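Local coordinates for beta-L-arabinobiosidase (Bacteroides thetaiotaomicron, PDB 5MQR), which probably hydrolyses glycosidic bonds, with beta-L-arabinobiosidase and perhaps exo-alpha-sialidase activity, in the breakdown of plant pectin by this gut bacterium, at residues Ile645-Ala650 with Ser678-Ile683. Numbering follows the deposited sequence.
Sequences IPNAKA and SLRKHI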
ATOM      1  N   ILE A 645      19.196  19.107  21.580  1.00 26.32           N
ATOM      2  CA  ILE A 645      17.816  18.918  21.169  1.00 25.53           C
ATOM      3  C   ILE A 645      17.023  18.528  22.409  1.00 25.29           C
ATOM      4  O   ILE A 645      16.999  17.340  22.795  1.00 25.06           O
ATOM      5  CB  ILE A 645      17.723  17.885  20.050  1.00 25.54           C
ATOM      6  CG1 ILE A 645      18.439  18.432  18.808  1.00 26.02           C
ATOM      7  CG2 ILE A 645      16.270  17.630  19.659  1.00 25.26           C
ATOM      8  CD1 ILE A 645      18.956  17.346  17.936  1.00 26.51           C
ATOM      9  N   PRO A 646      16.391  19.529  23.056  1.00 24.97           N
ATOM     10  CA  PRO A 646      15.549  19.264  24.214  1.00 24.99           C
ATOM     11  C   PRO A 646      14.380  18.344  23.868  1.00 24.32           C
ATOM     12  O   PRO A 646      14.037  18.226  22.690  1.00 23.84           O
ATOM     13  CB  PRO A 646      15.027  20.655  24.591  1.00 25.48           C
ATOM     14  CG  PRO A 646      16.006  21.602  23.990  1.00 25.80           C
ATOM     15  CD  PRO A 646      16.343  20.959  22.695  1.00 25.30           C
ATOM     16  N   ASN A 647      13.813  17.698  24.884  1.00 24.06           N
ATOM     17  CA  ASN A 647      12.616  16.873  24.746  1.00 24.26           C
ATOM     18  C   ASN A 647      11.501  17.629  24.015  1.00 24.69           C
ATOM     19  O   ASN A 647      10.786  17.040  23.213  1.00 23.93           O
ATOM     20  CB  ASN A 647      12.084  16.406  26.105  1.00 24.14           C
ATOM     21  CG  ASN A 647      12.823  15.208  26.679  1.00 24.05           C
ATOM     22  OD1 ASN A 647      13.737  14.651  26.093  1.00 23.64           O
ATOM     23  ND2 ASN A 647      12.403  14.806  27.861  1.00 24.79           N
ATOM     24  N   ALA A 648      11.363  18.930  24.294  1.00 26.26           N
ATOM     25  CA  ALA A 648      10.350  19.759  23.644  1.00 26.98           C
ATOM     26  C   ALA A 648      10.543  19.854  22.097  1.00 27.74           C
ATOM     27  O   ALA A 648       9.575  20.067  21.378  1.00 27.33           O
ATOM     28  CB  ALA A 648      10.311  21.149  24.303  1.00 27.52           C
ATOM     29  N   LYS A 649      11.774  19.676  21.600  1.00 28.53           N
ATOM     30  CA  LYS A 649      12.084  19.712  20.157  1.00 29.41           C
ATOM     31  C   LYS A 649      12.269  18.331  19.541  1.00 27.89           C
ATOM     32  O   LYS A 649      12.497  18.216  18.340  1.00 27.02           O
ATOM     33  CB  LYS A 649      13.380  20.519  19.902  1.00 32.51           C
ATOM     34  CG  LYS A 649      13.320  21.981  20.324  1.00 35.88           C
ATOM     35  CD  LYS A 649      12.539  22.824  19.326  1.00 39.80           C
ATOM     36  CE  LYS A 649      11.725  23.925  20.017  1.00 42.98           C
ATOM     37  NZ  LYS A 649      11.220  24.937  19.028  1.00 44.46           N
ATOM     38  N   ALA A 650      12.138  17.286  20.352  1.00 26.74           N
ATOM     39  CA  ALA A 650      12.523  15.949  19.960  1.00 25.84           C
ATOM     40  C   ALA A 650      11.602  15.339  18.908  1.00 24.52           C
ATOM     41  O   ALA A 650      12.099  14.653  18.003  1.00 23.74           O
ATOM     42  CB  ALA A 650      12.640  15.031  21.188  1.00 26.02           C
ATOM     43  N   SER A 678      16.089   8.484  22.410  1.00 22.20           N
ATOM     44  CA  SER A 678      17.194   8.417  23.316  1.00 22.93           C
ATOM     45  C   SER A 678      18.487   8.902  22.669  1.00 22.68           C
ATOM     46  O   SER A 678      19.142   9.782  23.203  1.00 22.27           O
ATOM     47  CB  SER A 678      17.391   6.983  23.775  1.00 23.70           C
ATOM     48  OG  SER A 678      18.224   7.059  24.896  1.00 25.59           O
ATOM     49  N   LEU A 679      18.838   8.314  21.526  1.00 22.16           N
ATOM     50  CA  LEU A 679      20.048   8.698  20.785  1.00 22.44           C
ATOM     51  C   LEU A 679      20.114  10.204  20.569  1.00 22.60           C
ATOM     52  O   LEU A 679      21.158  10.810  20.726  1.00 22.19           O
ATOM     53  CB  LEU A 679      20.106   8.003  19.425  1.00 21.92           C
ATOM     54  CG  LEU A 679      21.310   8.355  18.560  1.00 22.15           C
ATOM     55  CD1 LEU A 679      22.561   7.688  19.104  1.00 22.55           C
ATOM     56  CD2 LEU A 679      21.081   7.961  17.124  1.00 22.02           C
ATOM     57  N   ARG A 680      18.975  10.805  20.238  1.00 23.08           N
ATOM     58  CA  ARG A 680      18.921  12.226  19.956  1.00 23.32           C
ATOM     59  C   ARG A 680      19.423  13.111  21.117  1.00 23.61           C
ATOM     60  O   ARG A 680      19.995  14.188  20.874  1.00 23.67           O
ATOM     61  CB  ARG A 680      17.531  12.629  19.407  1.00 23.70           C
ATOM     62  CG  ARG A 680      16.891  13.881  19.990  1.00 24.73           C
ATOM     63  CD  ARG A 680      16.203  13.406  21.249  1.00 25.61           C
ATOM     64  NE  ARG A 680      16.097  14.400  22.228  1.00 25.85           N
ATOM     65  CZ  ARG A 680      15.414  14.255  23.351  1.00 26.13           C
ATOM     66  NH1 ARG A 680      14.754  13.135  23.673  1.00 25.45           N
ATOM     67  NH2 ARG A 680      15.413  15.289  24.170  1.00 27.05           N
ATOM     68  N   LYS A 681      19.261  12.641  22.355  1.00 23.36           N
ATOM     69  CA  LYS A 681      19.742  13.367  23.533  1.00 23.53           C
ATOM     70  C   LYS A 681      21.236  13.586  23.501  1.00 24.15           C
ATOM     71  O   LYS A 681      21.741  14.511  24.153  1.00 24.39           O
ATOM     72  CB  LYS A 681      19.402  12.625  24.826  1.00 23.39           C
ATOM     73  CG  LYS A 681      17.916  12.576  25.172  1.00 22.95           C
ATOM     74  CD  LYS A 681      17.674  11.636  26.355  1.00 23.19           C
ATOM     75  CE  LYS A 681      16.240  11.714  26.873  1.00 22.86           C
ATOM     76  NZ  LYS A 681      15.966  12.991  27.592  1.00 23.10           N
ATOM     77  N   HIS A 682      21.946  12.732  22.751  1.00 24.31           N
ATOM     78  CA  HIS A 682      23.402  12.733  22.731  1.00 24.70           C
ATOM     79  C   HIS A 682      24.024  13.643  21.689  1.00 25.49           C
ATOM     80  O   HIS A 682      25.243  13.801  21.661  1.00 26.05           O
ATOM     81  CB  HIS A 682      23.936  11.305  22.625  1.00 24.59           C
ATOM     82  CG  HIS A 682      23.622  10.486  23.826  1.00 24.00           C
ATOM     83  ND1 HIS A 682      24.457  10.431  24.919  1.00 24.25           N
ATOM     84  CD2 HIS A 682      22.533   9.748  24.139  1.00 23.27           C
ATOM     85  CE1 HIS A 682      23.909   9.664  25.843  1.00 24.31           C
ATOM     86  NE2 HIS A 682      22.734   9.250  25.400  1.00 23.28           N
ATOM     87  N   ILE A 683      23.204  14.287  20.878  1.00 25.47           N
ATOM     88  CA  ILE A 683      23.713  15.324  20.008  1.00 26.31           C
ATOM     89  C   ILE A 683      24.007  16.542  20.883  1.00 27.63           C
ATOM     90  O   ILE A 683      23.096  17.072  21.543  1.00 28.15           O
ATOM     91  CB  ILE A 683      22.704  15.642  18.909  1.00 25.81           C
ATOM     92  CG1 ILE A 683      22.500  14.381  18.056  1.00 25.70           C
ATOM     93  CG2 ILE A 683      23.193  16.822  18.071  1.00 26.13           C
ATOM     94  CD1 ILE A 683      21.275  14.420  17.172  1.00 25.28           C
TER
HETATM   95  O   HOH W   1      20.518  16.660  22.081  1.00 22.59           O
HETATM   96  O   HOH W   2      13.823  12.483  29.563  1.00 22.18           O
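The guanidinium of Arg680 lies sandwiched between Ala650 CB on one face and CG of the neighbouring Lys681 on the other, each 3.5 Å above its centre, while Ile645 O and Asn647 OD1 sit at its edge, in plane. The contact joins the start of helix 647-657 to a type I beta turn, Arg680 to Ile683, at the C-terminal end of helix 666-680, in the helix-rich part of the chain, consistent with a six-hairpin glycosidase. Arginine suits the site because NE and NH2 grip a single oxygen side-on: Ile645 O receives Arg680 NE at 3.1 Å and Arg680 NH2 at 2.9 Å. Arg680 NH2 also meets Asn647 OD1 at 2.6 Å, on a lone pair in the carbonyl plane, although amide and guanidinium planes stand 59° apart. With CG beside its backbone N (chi1 -80°), Asn647 turns this oxygen inward, where Lys681 NZ gives Asn647 OD1 a second, longer hydrogen bond at 3.2 Å, tilted 20° from the carbonyl plane. A leucine in place of Arg680 would probably leave Ile645 O without either donor and Asn647 OD1 with the lysine alone. Ala650 is small enough to let the flat group lie close against the helix. Outside the pair, Trp677 O takes NH1 of Arg680 and Glu639 holds the backbone N of Asn647. Branched apolar chains suit the other end, where Ile645 CG2 rests on the arginine CG and the two isoleucines meet through their CD1 atoms. Beside them a water accepts from Ile645 N at 2.8 Å and lies 2.7 Å from Ile683 O.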